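Local coordinates for protein NADPH-dependent aldehyde reductase YqhD (PDB 4QGS) that reduces a broad range of short-chain aldehydes to alcohols with NADPH, using one catalytic zinc ion per subunit, at residues 186-191 against 256-260; 204-208 against 232-236; 211-215 against 316-320; 277-282 against 295-300; 300-305 against 338-342. All blocks are in the same frame, centred on the assembly; numbering follows the deposited sequence.

Overall arrangement
All five contacts are largely buried, and four of them lie within the helical C-terminal half of this iron-containing alcohol dehydrogenase fold. Interaction 1 stands apart: it joins the end of a strand of the N-terminal parallel sheet to helix 249-262, which then touches interaction 2 through Ala-259 and Ala-206. Interactions 2 and 4 each give the zinc a ligand, Asp-205 and His-278, and share both zinc-bound waters. Interactions 3 and 5 are packing farther out, about 11 Å apart between centres and joined by Tyr-318 and Thr-341; interactions 4 and 5 share Leu-300 on helix 292-306. Within each contact no direct hydrogen bond crosses between its two segments, although a water bridges interaction 5.

Interaction 1: 186-191 against 256-260; sequences LDPVYT and MWAAT
Residues 186-191 leave the end of strand 183-186 and coil into a helix-like turn from Pro-188 to Thr-191, facing helical residues 256-260. The nearest CA atoms are those of Pro-188 and Met-256, 6.4 Å apart. Met-256 is the bump: with all three chi angles trans, it reaches straight out and lodges in a hollow walled by Leu-186, Pro-188 and Thr-191. Its CE lies 3.9 Å from Leu-186 CB and 3.9 Å from Thr-191 CG2, while its SD sits 3.6 Å from Pro-188 N and 4.0 Å from Pro-188 CG. Behind the hollow, Val-189 N donates to Asp-187 OD1 (2.9 Å) in an Asx turn, Asp-187 OD2 accepts from Gly-28 N, and Thr-191 OG1 donates to Pro-188 O (2.7 Å). In the fold, this plug joins the end of strand 183-186, second from one side of the N-terminal parallel sheet, to the helical C-terminal part, on the turn that carries the NADP(+)-binding residue Tyr-190, whose ring leads away from the helix. Leu-186 is the answering bump. Its CD2 drops between Thr-260 OG1, 3.5 Å away, and the edge of the Trp-257 ring, 4.3 Å away at CZ3. Thr-260, chi1 m, turns OG1 back to Met-256 O (2.8 Å).

Interaction 2: 204-208 against 232-236; sequences VDAFV and LLTLI. With ZN (zinc ion), chain B.
Two helical segments, 204-208 and 232-236, run nearly antiparallel: their axes come within 10.1 Å and cross at -160°, with Phe-207 and Leu-232 the nearest pair, 6.2 Å between CA atoms. Phe-207 takes chi1 t and chi2 near 101°, which carries its ring across to the other helix. Leu-232 (m, t) meets that ring first, laying CD2 over one face, 3.6 Å from the centroid and 10° off the normal, a CH-pi contact. Leu-233 and Thr-234 lie on other sides of the helix. One turn on from Leu-232, Leu-235 (m, t) points in, with CD1 3.8 Å from Ala-206 CB and 3.6 Å from Phe-207 N, and CB at the ring's edge. Ile-236 (m, t) ends the row, its CD1 3.8 Å from Phe-207 CE1. Asp-205 takes no part in this apolar seam; its OD1 lies 2.1 Å from ZN, where His-209, His-278, His-292 and two waters complete the catalytic zinc site of this member of the iron-containing alcohol dehydrogenase family.

Interaction 3: 211-215 against 316-320; sequences VEQYV and LQYAE
In the all-helical C-terminal part of this iron-containing alcohol dehydrogenase, the turn leaving helix 196-211 packs against helix 312-323 through two tyrosines. Residues 211-215 uncoil from the helix, with Val-215 N still bonded to Val-211 O at 3.0 Å, whereas 316-320 is regular helix; the closest CA atoms, 7.1 Å apart, belong to Val-215 and Tyr-318. Tyr-214 and Tyr-318 adopt similar rotamers, chi1 t (164° and 166°) and chi2 near 70° and 77°, so that each reaches out toward the opposite segment. Tyr-214 CE2 comes 3.9 Å from Tyr-318 CB and approaches the Tyr-318 ring at its edge. The valines fill the space beside the Tyr-318 ring: Val-211, chi1 m, sets CG1 4.3 Å from CE1 of that tyrosine, and Val-215, chi1 t, sets CG2 4.2 Å from its CD1. Polar ends find partners beyond the two segments. Tyr-214 OH and Gln-317 NE2 both hydrogen-bond to Glu-229 OE2, and Tyr-318 OH bonds to Thr-341 OG1. Gln-317, extended with chi1 and chi2 both t, lays its NE2 along the edge of the Tyr-214 ring, and its CG lies 3.6 Å from Tyr-214 OH.

Interaction 4: 277-282 against 295-300; sequences THMLGH and TLAIVL. With ZN (zinc ion), chain B.
Helices 277-282 and 295-300 cross steeply, at 119°, with their axes 8.5 Å apart at closest approach; CA atoms are nearest at Gly-281 and Thr-295 (4.6 Å) and at Thr-277 and Leu-300 (5.6 Å). Thr-277, chi1 m, is the most deeply covered residue of the first helix: its CG2 lies 4.0 Å from Leu-296 CD2 and 4.0 Å from Val-299 CG1, while its OG1 sits 3.5 Å from Leu-300 CD1. His-278 starts out away from the partner helix, but chi1 of -94° brings one face of the ring against Leu-296, whose CD2 stands 3.8 Å from the centroid, 11° off the normal, in a CH-pi contact. This is the catalytic zinc site: His-278 NE2 binds ZN at 2.1 Å alongside Asp-205, His-209, His-292 and two waters, and Glu-212 OE2 takes the hydrogen bond from ND1. Leu-280 follows, setting CD1 3.9 Å from Val-299 CG1. At Gly-281 the helices come closest; a CB here would fall 2.6 Å from Thr-295 OG1, a clash, so the bare backbone makes room, and Gly-281 O rests 3.2 Å from Thr-295 CB. Thr-295, chi1 p, bonds its OG1 back to His-292 O.

Interaction 5: 300-305 against 338-342; sequences LPALWN and IAATR
This is an antiparallel helix pair in the C-terminal helical part of the iron-containing alcohol dehydrogenase fold. Segments 300-305 and 338-342 run at 171°, with axes 9.8 Å apart and Pro-301 and Ile-338 closest, at 5.9 Å between CA atoms. Ile-338 (m, t) reaches in between two residues one turn apart: its CG2 lies 4.0 Å from Pro-301 CB, and its CD1 lies 4.0 Å from Trp-304 CB and 3.7 Å from Asn-305 N. Pro-301, whose ring nitrogen has no hydrogen to give the preceding turn, marks a kink in its helix and points toward the partner. Trp-304, chi1 m and chi2 near 0°, sends its ring across to Thr-341, with CZ3 3.5 Å from OG1 at the ring's edge; that hydroxyl has a hydrogen-bonding partner in Tyr-318 OH. Arg-342 lays one guanidinium face over Pro-301, NH1 3.4 Å from CB, while its NH2 bonds to Thr-352. A water links the helices, donating to Pro-301 O at 3.0 Å and accepting from Arg-342 NH1 at 3.3 Å.

Interaction 1: 186-191 against 256-260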
# COMPACT_ATOMS: atom_id res chain seq x y z
N LEU A 186 5.01 -13.40 6.62
CA LEU A 186 3.69 -12.85 6.94
C LEU A 186 3.01 -13.71 7.99
O LEU A 186 2.44 -14.76 7.68
CB LEU A 186 2.81 -12.78 5.68
CG LEU A 186 2.94 -11.61 4.69
CD1 LEU A 186 4.36 -11.38 4.25
CD2 LEU A 186 2.08 -11.90 3.46
N ASP A 187 3.09 -13.29 9.25
CA ASP A 187 2.45 -14.01 10.33
C ASP A 187 1.30 -13.15 10.87
O ASP A 187 1.53 -12.11 11.45
CB ASP A 187 3.47 -14.32 11.45
CG ASP A 187 2.87 -15.14 12.59
OD1 ASP A 187 1.63 -15.25 12.68
OD2 ASP A 187 3.66 -15.69 13.40
N PRO A 188 0.06 -13.60 10.68
CA PRO A 188 -1.11 -12.84 11.13
C PRO A 188 -1.07 -12.52 12.63
O PRO A 188 -1.61 -11.50 13.05
CB PRO A 188 -2.27 -13.77 10.80
CG PRO A 188 -1.78 -14.54 9.59
CD PRO A 188 -0.32 -14.78 9.88
N VAL A 189 -0.42 -13.37 13.41
CA VAL A 189 -0.35 -13.11 14.86
C VAL A 189 0.34 -11.77 15.15
O VAL A 189 -0.03 -11.07 16.11
CB VAL A 189 0.39 -14.24 15.60
CG1 VAL A 189 0.64 -13.86 17.09
CG2 VAL A 189 -0.40 -15.53 15.48
N TYR A 190 1.31 -11.38 14.33
CA TYR A 190 1.98 -10.10 14.51
C TYR A 190 1.04 -8.92 14.27
O TYR A 190 1.36 -7.80 14.65
CB TYR A 190 3.19 -9.96 13.57
CG TYR A 190 4.31 -10.96 13.80
CD1 TYR A 190 4.39 -11.69 14.98
CD2 TYR A 190 5.28 -11.17 12.82
CE1 TYR A 190 5.42 -12.60 15.19
CE2 TYR A 190 6.32 -12.09 13.03
CZ TYR A 190 6.38 -12.79 14.21
OH TYR A 190 7.39 -13.71 14.42
N THR A 191 -0.12 -9.15 13.65
CA THR A 191 -1.06 -8.05 13.42
C THR A 191 -2.04 -7.86 14.59
O THR A 191 -2.78 -6.89 14.62
CB THR A 191 -1.89 -8.23 12.11
OG1 THR A 191 -2.88 -9.25 12.28
CG2 THR A 191 -0.99 -8.59 10.95
N MET A 256 -5.15 -10.41 6.29
CA MET A 256 -3.76 -10.18 5.91
C MET A 256 -3.48 -10.69 4.49
O MET A 256 -2.78 -10.04 3.71
CB MET A 256 -2.81 -10.85 6.90
CG MET A 256 -1.36 -10.44 6.72
SD MET A 256 -0.30 -11.26 7.94
CE MET A 256 1.08 -10.13 7.99
N TRP A 257 -4.02 -11.87 4.18
CA TRP A 257 -3.75 -12.49 2.88
C TRP A 257 -4.53 -11.78 1.79
O TRP A 257 -4.00 -11.54 0.70
CB TRP A 257 -4.08 -13.99 2.91
CG TRP A 257 -3.57 -14.80 1.71
CD1 TRP A 257 -4.25 -15.77 1.03
CD2 TRP A 257 -2.28 -14.71 1.08
NE1 TRP A 257 -3.47 -16.29 0.01
CE2 TRP A 257 -2.25 -15.65 0.02
CE3 TRP A 257 -1.14 -13.92 1.30
CZ2 TRP A 257 -1.14 -15.82 -0.80
CZ3 TRP A 257 -0.03 -14.10 0.48
CH2 TRP A 257 -0.04 -15.05 -0.56
N ALA A 258 -5.77 -11.41 2.08
CA ALA A 258 -6.55 -10.61 1.14
C ALA A 258 -5.86 -9.27 0.83
O ALA A 258 -5.78 -8.87 -0.34
CB ALA A 258 -7.96 -10.36 1.67
N ALA A 259 -5.39 -8.58 1.87
CA ALA A 259 -4.75 -7.29 1.70
C ALA A 259 -3.47 -7.44 0.89
O ALA A 259 -3.13 -6.59 0.06
CB ALA A 259 -4.47 -6.64 3.09
N THR A 260 -2.77 -8.54 1.10
CA THR A 260 -1.55 -8.80 0.35
C THR A 260 -1.87 -8.94 -1.13
O THR A 260 -1.15 -8.42 -1.96
CB THR A 260 -0.83 -10.05 0.87
OG1 THR A 260 -0.40 -9.81 2.21
CG2 THR A 260 0.39 -10.35 0.01

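Interaction 2: 204-208 against 232-236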
# COMPACT_ATOMS: atom_id res chain seq x y z
N VAL A 204 -9.57 -0.54 4.59
CA VAL A 204 -10.02 0.42 3.59
C VAL A 204 -9.01 0.57 2.45
O VAL A 204 -9.38 0.57 1.27
CB VAL A 204 -10.28 1.80 4.23
CG1 VAL A 204 -10.54 2.84 3.14
CG2 VAL A 204 -11.48 1.71 5.15
N ASP A 205 -7.73 0.66 2.79
CA ASP A 205 -6.70 0.86 1.77
C ASP A 205 -6.63 -0.35 0.84
O ASP A 205 -6.59 -0.19 -0.40
CB ASP A 205 -5.34 1.12 2.43
CG ASP A 205 -4.25 1.50 1.43
OD1 ASP A 205 -4.49 2.28 0.46
OD2 ASP A 205 -3.12 1.01 1.62
N ALA A 206 -6.67 -1.55 1.41
CA ALA A 206 -6.71 -2.76 0.56
C ALA A 206 -7.94 -2.77 -0.36
O ALA A 206 -7.85 -3.11 -1.55
CB ALA A 206 -6.69 -4.02 1.43
N PHE A 207 -9.09 -2.39 0.19
CA PHE A 207 -10.34 -2.37 -0.55
C PHE A 207 -10.22 -1.41 -1.73
O PHE A 207 -10.57 -1.74 -2.88
CB PHE A 207 -11.50 -1.96 0.38
CG PHE A 207 -12.88 -2.14 -0.21
CD1 PHE A 207 -13.66 -3.24 0.13
CD2 PHE A 207 -13.41 -1.20 -1.09
CE1 PHE A 207 -14.94 -3.40 -0.38
CE2 PHE A 207 -14.70 -1.36 -1.61
CZ PHE A 207 -15.46 -2.45 -1.26
N VAL A 208 -9.67 -0.23 -1.46
CA VAL A 208 -9.57 0.78 -2.50
C VAL A 208 -8.50 0.42 -3.52
O VAL A 208 -8.73 0.61 -4.72
CB VAL A 208 -9.30 2.17 -1.88
CG1 VAL A 208 -9.07 3.20 -3.00
CG2 VAL A 208 -10.48 2.57 -1.01
N LEU A 232 -12.55 -8.41 -2.50
CA LEU A 232 -13.53 -7.45 -1.94
C LEU A 232 -14.52 -8.17 -1.02
O LEU A 232 -14.78 -7.73 0.10
CB LEU A 232 -14.26 -6.72 -3.08
CG LEU A 232 -13.34 -5.86 -3.95
CD1 LEU A 232 -14.07 -5.38 -5.19
CD2 LEU A 232 -12.83 -4.65 -3.14
N LEU A 233 -15.04 -9.30 -1.49
CA LEU A 233 -15.96 -10.10 -0.70
C LEU A 233 -15.33 -10.55 0.63
O LEU A 233 -15.99 -10.54 1.68
CB LEU A 233 -16.41 -11.33 -1.52
CG LEU A 233 -17.46 -10.94 -2.57
CD1 LEU A 233 -17.49 -11.99 -3.69
CD2 LEU A 233 -18.83 -10.80 -1.94
N THR A 234 -14.06 -10.95 0.58
CA THR A 234 -13.34 -11.38 1.77
C THR A 234 -13.14 -10.23 2.77
O THR A 234 -13.31 -10.40 3.96
CB THR A 234 -11.97 -11.97 1.39
OG1 THR A 234 -12.19 -13.11 0.52
CG2 THR A 234 -11.22 -12.45 2.63
N LEU A 235 -12.78 -9.06 2.25
CA LEU A 235 -12.59 -7.90 3.12
C LEU A 235 -13.90 -7.46 3.75
O LEU A 235 -13.93 -7.05 4.92
CB LEU A 235 -11.96 -6.74 2.33
CG LEU A 235 -10.50 -6.93 1.88
CD1 LEU A 235 -10.05 -5.80 0.95
CD2 LEU A 235 -9.56 -7.03 3.09
N ILE A 236 -15.00 -7.55 3.00
CA ILE A 236 -16.30 -7.15 3.56
C ILE A 236 -16.75 -8.12 4.64
O ILE A 236 -17.30 -7.72 5.68
CB ILE A 236 -17.37 -7.04 2.45
CG1 ILE A 236 -17.07 -5.82 1.59
CG2 ILE A 236 -18.76 -6.95 3.04
CD1 ILE A 236 -17.73 -5.85 0.22
ZN ZN B . -3.07 3.16 -0.86
O HOH W 1 -1.22 3.75 -1.65
O HOH W 2 -1.57 2.23 0.38

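Interaction 3: 211-215 against 316-320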
# COMPACT_ATOMS: atom_id res chain seq x y z
N VAL A 211 -10.35 -1.79 -5.91
CA VAL A 211 -11.31 -1.18 -6.86
C VAL A 211 -10.65 -0.18 -7.81
O VAL A 211 -11.22 0.15 -8.85
CB VAL A 211 -12.50 -0.48 -6.14
CG1 VAL A 211 -13.29 -1.49 -5.30
CG2 VAL A 211 -12.00 0.69 -5.29
N GLU A 212 -9.45 0.30 -7.48
CA GLU A 212 -8.69 1.15 -8.40
C GLU A 212 -8.33 0.39 -9.67
O GLU A 212 -8.04 0.99 -10.70
CB GLU A 212 -7.40 1.66 -7.76
CG GLU A 212 -7.60 2.65 -6.60
CD GLU A 212 -7.78 4.10 -7.03
OE1 GLU A 212 -8.39 4.37 -8.10
OE2 GLU A 212 -7.28 4.98 -6.30
N GLN A 213 -8.35 -0.93 -9.56
CA GLN A 213 -7.95 -1.83 -10.64
C GLN A 213 -9.10 -2.68 -11.16
O GLN A 213 -8.90 -3.59 -11.99
CB GLN A 213 -6.81 -2.72 -10.17
CG GLN A 213 -5.59 -1.95 -9.66
CD GLN A 213 -4.55 -2.86 -9.02
OE1 GLN A 213 -3.70 -3.43 -9.71
NE2 GLN A 213 -4.59 -2.98 -7.69
N TYR A 214 -10.31 -2.40 -10.70
CA TYR A 214 -11.45 -3.25 -11.03
C TYR A 214 -12.70 -2.44 -11.39
O TYR A 214 -13.39 -2.77 -12.35
CB TYR A 214 -11.74 -4.22 -9.86
CG TYR A 214 -13.10 -4.89 -9.92
CD1 TYR A 214 -13.38 -5.86 -10.88
CD2 TYR A 214 -14.10 -4.54 -9.02
CE1 TYR A 214 -14.63 -6.46 -10.93
CE2 TYR A 214 -15.36 -5.13 -9.06
CZ TYR A 214 -15.61 -6.09 -10.03
OH TYR A 214 -16.84 -6.69 -10.08
N VAL A 215 -13.00 -1.39 -10.64
CA VAL A 215 -14.18 -0.60 -10.97
C VAL A 215 -13.75 0.46 -11.98
O VAL A 215 -13.52 1.63 -11.66
CB VAL A 215 -14.84 0.02 -9.73
CG1 VAL A 215 -16.12 0.73 -10.12
CG2 VAL A 215 -15.12 -1.08 -8.72
N LEU A 316 -22.02 -1.67 -12.07
CA LEU A 316 -23.13 -2.61 -12.01
C LEU A 316 -22.64 -4.03 -11.73
O LEU A 316 -23.30 -4.81 -11.02
CB LEU A 316 -23.92 -2.59 -13.33
CG LEU A 316 -24.69 -1.29 -13.57
CD1 LEU A 316 -25.18 -1.25 -15.02
CD2 LEU A 316 -25.86 -1.20 -12.62
N GLN A 317 -21.49 -4.38 -12.29
CA GLN A 317 -20.91 -5.70 -12.03
C GLN A 317 -20.51 -5.81 -10.56
O GLN A 317 -20.76 -6.82 -9.91
CB GLN A 317 -19.70 -5.97 -12.94
CG GLN A 317 -19.13 -7.39 -12.77
CD GLN A 317 -18.13 -7.77 -13.86
OE1 GLN A 317 -18.15 -7.21 -14.96
NE2 GLN A 317 -17.23 -8.70 -13.55
N TYR A 318 -19.89 -4.76 -10.05
CA TYR A 318 -19.50 -4.67 -8.65
C TYR A 318 -20.72 -4.80 -7.76
O TYR A 318 -20.70 -5.55 -6.78
CB TYR A 318 -18.76 -3.34 -8.43
CG TYR A 318 -18.54 -2.87 -7.01
CD1 TYR A 318 -17.55 -3.44 -6.22
CD2 TYR A 318 -19.28 -1.81 -6.49
CE1 TYR A 318 -17.32 -2.98 -4.91
CE2 TYR A 318 -19.05 -1.35 -5.18
CZ TYR A 318 -18.07 -1.95 -4.40
OH TYR A 318 -17.84 -1.50 -3.12
N ALA A 319 -21.79 -4.11 -8.11
CA ALA A 319 -23.01 -4.13 -7.30
C ALA A 319 -23.58 -5.53 -7.20
O ALA A 319 -23.97 -5.98 -6.12
CB ALA A 319 -24.04 -3.18 -7.87
N GLU A 320 -23.61 -6.24 -8.32
CA GLU A 320 -24.13 -7.60 -8.36
C GLU A 320 -23.19 -8.62 -7.71
O GLU A 320 -23.60 -9.39 -6.83
CB GLU A 320 -24.42 -7.99 -9.81
CG GLU A 320 -25.03 -9.36 -9.98
CD GLU A 320 -25.47 -9.61 -11.41
OE1 GLU A 320 -26.16 -8.74 -11.98
OE2 GLU A 320 -25.12 -10.66 -11.97

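Interaction 4: 277-282 against 295-300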
# COMPACT_ATOMS: atom_id res chain seq x y z
N THR A 277 -8.59 8.23 -7.34
CA THR A 277 -8.98 8.34 -5.92
C THR A 277 -7.73 8.50 -5.05
O THR A 277 -7.69 9.37 -4.16
CB THR A 277 -9.80 7.12 -5.46
OG1 THR A 277 -11.09 7.14 -6.11
CG2 THR A 277 -10.02 7.13 -3.92
N HIS A 278 -6.70 7.70 -5.31
CA HIS A 278 -5.42 7.86 -4.64
C HIS A 278 -4.78 9.24 -4.88
O HIS A 278 -4.31 9.86 -3.94
CB HIS A 278 -4.44 6.74 -5.05
CG HIS A 278 -4.44 5.57 -4.10
ND1 HIS A 278 -5.47 4.66 -4.05
CD2 HIS A 278 -3.56 5.20 -3.14
CE1 HIS A 278 -5.22 3.76 -3.10
NE2 HIS A 278 -4.06 4.07 -2.54
N MET A 279 -4.78 9.72 -6.13
CA MET A 279 -4.12 10.99 -6.42
C MET A 279 -4.83 12.15 -5.74
O MET A 279 -4.17 13.04 -5.17
CB MET A 279 -4.05 11.22 -7.94
CG MET A 279 -3.19 10.17 -8.67
SD MET A 279 -1.50 10.06 -8.03
CE MET A 279 -1.62 8.58 -7.03
N LEU A 280 -6.16 12.14 -5.76
CA LEU A 280 -6.95 13.19 -5.08
C LEU A 280 -6.78 13.08 -3.57
O LEU A 280 -6.63 14.09 -2.87
CB LEU A 280 -8.43 13.09 -5.44
CG LEU A 280 -8.84 13.49 -6.87
CD1 LEU A 280 -10.36 13.49 -7.00
CD2 LEU A 280 -8.29 14.84 -7.21
N GLY A 281 -6.82 11.85 -3.07
CA GLY A 281 -6.64 11.62 -1.65
C GLY A 281 -5.30 12.09 -1.14
O GLY A 281 -5.21 12.62 -0.01
N HIS A 282 -4.25 11.92 -1.94
CA HIS A 282 -2.90 12.28 -1.54
C HIS A 282 -2.78 13.77 -1.19
O HIS A 282 -2.03 14.14 -0.30
CB HIS A 282 -1.89 11.94 -2.64
CG HIS A 282 -1.55 10.47 -2.73
ND1 HIS A 282 -0.75 9.96 -3.72
CD2 HIS A 282 -1.91 9.42 -1.95
CE1 HIS A 282 -0.62 8.66 -3.56
NE2 HIS A 282 -1.31 8.30 -2.49
N THR A 295 -8.47 9.56 3.53
CA THR A 295 -8.63 10.36 2.31
C THR A 295 -9.29 9.52 1.21
O THR A 295 -10.04 10.06 0.39
CB THR A 295 -7.30 10.93 1.80
OG1 THR A 295 -6.50 9.87 1.24
CG2 THR A 295 -6.54 11.64 2.94
N LEU A 296 -9.00 8.22 1.19
CA LEU A 296 -9.61 7.34 0.18
C LEU A 296 -11.10 7.13 0.43
O LEU A 296 -11.89 7.07 -0.51
CB LEU A 296 -8.89 5.98 0.14
CG LEU A 296 -7.37 6.01 -0.05
CD1 LEU A 296 -6.78 4.57 -0.03
CD2 LEU A 296 -6.95 6.74 -1.32
N ALA A 297 -11.47 6.98 1.70
CA ALA A 297 -12.86 6.75 2.07
C ALA A 297 -13.69 7.98 1.73
O ALA A 297 -14.86 7.87 1.36
CB ALA A 297 -12.97 6.43 3.54
N ILE A 298 -13.09 9.16 1.84
CA ILE A 298 -13.77 10.38 1.47
C ILE A 298 -13.94 10.48 -0.06
O ILE A 298 -15.05 10.71 -0.56
CB ILE A 298 -13.00 11.64 1.96
CG1 ILE A 298 -12.99 11.72 3.50
CG2 ILE A 298 -13.59 12.92 1.36
CD1 ILE A 298 -11.92 12.62 4.03
N VAL A 299 -12.85 10.32 -0.79
CA VAL A 299 -12.88 10.58 -2.23
C VAL A 299 -13.62 9.51 -3.03
O VAL A 299 -14.38 9.85 -3.95
CB VAL A 299 -11.46 10.74 -2.79
CG1 VAL A 299 -11.45 10.83 -4.32
CG2 VAL A 299 -10.82 12.00 -2.17
N LEU A 300 -13.42 8.24 -2.71
CA LEU A 300 -13.96 7.16 -3.56
C LEU A 300 -15.46 7.29 -3.88
O LEU A 300 -15.83 7.26 -5.06
CB LEU A 300 -13.71 5.78 -2.94
CG LEU A 300 -14.08 4.62 -3.88
CD1 LEU A 300 -13.08 4.48 -5.00
CD2 LEU A 300 -14.17 3.34 -3.08
ZN ZN B . -3.07 3.16 -0.86
O HOH W 1 -1.22 3.75 -1.65
O HOH W 2 -1.57 2.23 0.38

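Interaction 5: 300-305 against 338-342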
# COMPACT_ATOMS: atom_id res chain seq x y z
N LEU A 300 -13.42 8.24 -2.71
CA LEU A 300 -13.96 7.16 -3.56
C LEU A 300 -15.46 7.29 -3.88
O LEU A 300 -15.83 7.26 -5.06
CB LEU A 300 -13.71 5.78 -2.94
CG LEU A 300 -14.08 4.62 -3.88
CD1 LEU A 300 -13.08 4.48 -5.00
CD2 LEU A 300 -14.17 3.34 -3.08
N PRO A 301 -16.33 7.41 -2.86
CA PRO A 301 -17.74 7.40 -3.24
C PRO A 301 -18.13 8.65 -4.03
O PRO A 301 -18.97 8.55 -4.92
CB PRO A 301 -18.48 7.31 -1.91
CG PRO A 301 -17.49 7.84 -0.88
CD PRO A 301 -16.15 7.45 -1.39
N ALA A 302 -17.52 9.79 -3.73
CA ALA A 302 -17.78 11.00 -4.51
C ALA A 302 -17.29 10.83 -5.94
O ALA A 302 -17.95 11.25 -6.90
CB ALA A 302 -17.12 12.22 -3.85
N LEU A 303 -16.12 10.21 -6.10
CA LEU A 303 -15.55 10.00 -7.43
C LEU A 303 -16.42 9.05 -8.25
O LEU A 303 -16.65 9.27 -9.45
CB LEU A 303 -14.11 9.48 -7.33
CG LEU A 303 -13.37 9.35 -8.67
CD1 LEU A 303 -11.89 9.73 -8.56
CD2 LEU A 303 -13.52 7.94 -9.23
N TRP A 304 -16.87 7.98 -7.61
CA TRP A 304 -17.71 7.00 -8.29
C TRP A 304 -19.01 7.63 -8.81
O TRP A 304 -19.42 7.37 -9.94
CB TRP A 304 -18.02 5.83 -7.36
CG TRP A 304 -16.98 4.76 -7.38
CD1 TRP A 304 -15.85 4.69 -8.15
CD2 TRP A 304 -16.98 3.58 -6.57
NE1 TRP A 304 -15.16 3.52 -7.88
CE2 TRP A 304 -15.83 2.83 -6.90
CE3 TRP A 304 -17.85 3.10 -5.59
CZ2 TRP A 304 -15.53 1.61 -6.29
CZ3 TRP A 304 -17.55 1.88 -4.98
CH2 TRP A 304 -16.41 1.15 -5.34
N ASN A 305 -19.64 8.47 -8.00
CA ASN A 305 -20.86 9.12 -8.48
C ASN A 305 -20.57 10.03 -9.66
O ASN A 305 -21.33 10.07 -10.63
CB ASN A 305 -21.55 9.92 -7.37
CG ASN A 305 -22.73 10.70 -7.90
OD1 ASN A 305 -23.73 10.12 -8.34
ND2 ASN A 305 -22.62 12.02 -7.88
N ILE A 338 -22.84 2.34 -4.27
CA ILE A 338 -22.07 3.44 -3.70
C ILE A 338 -22.42 3.62 -2.21
O ILE A 338 -21.53 3.79 -1.37
CB ILE A 338 -22.31 4.76 -4.49
CG1 ILE A 338 -21.72 4.64 -5.90
CG2 ILE A 338 -21.69 5.95 -3.78
CD1 ILE A 338 -22.00 5.82 -6.81
N ALA A 339 -23.71 3.56 -1.89
CA ALA A 339 -24.14 3.73 -0.50
C ALA A 339 -23.63 2.58 0.39
O ALA A 339 -23.22 2.82 1.54
CB ALA A 339 -25.66 3.82 -0.41
N ALA A 340 -23.66 1.35 -0.13
CA ALA A 340 -23.17 0.20 0.63
C ALA A 340 -21.67 0.34 0.91
O ALA A 340 -21.20 -0.06 1.97
CB ALA A 340 -23.46 -1.12 -0.11
N THR A 341 -20.94 0.88 -0.06
CA THR A 341 -19.50 1.07 0.08
C THR A 341 -19.21 2.15 1.13
O THR A 341 -18.37 1.96 2.01
CB THR A 341 -18.86 1.45 -1.27
OG1 THR A 341 -19.21 0.47 -2.26
CG2 THR A 341 -17.34 1.52 -1.16
N ARG A 342 -19.92 3.26 1.03
CA ARG A 342 -19.81 4.31 2.02
C ARG A 342 -20.11 3.77 3.41
O ARG A 342 -19.34 3.97 4.34
CB ARG A 342 -20.76 5.46 1.68
CG ARG A 342 -20.50 6.72 2.46
CD ARG A 342 -21.51 7.81 2.12
NE ARG A 342 -21.37 8.40 0.78
CZ ARG A 342 -20.44 9.31 0.46
NH1 ARG A 342 -20.41 9.82 -0.76
NH2 ARG A 342 -19.54 9.68 1.34
O HOH W 3 -21.51 9.70 -3.83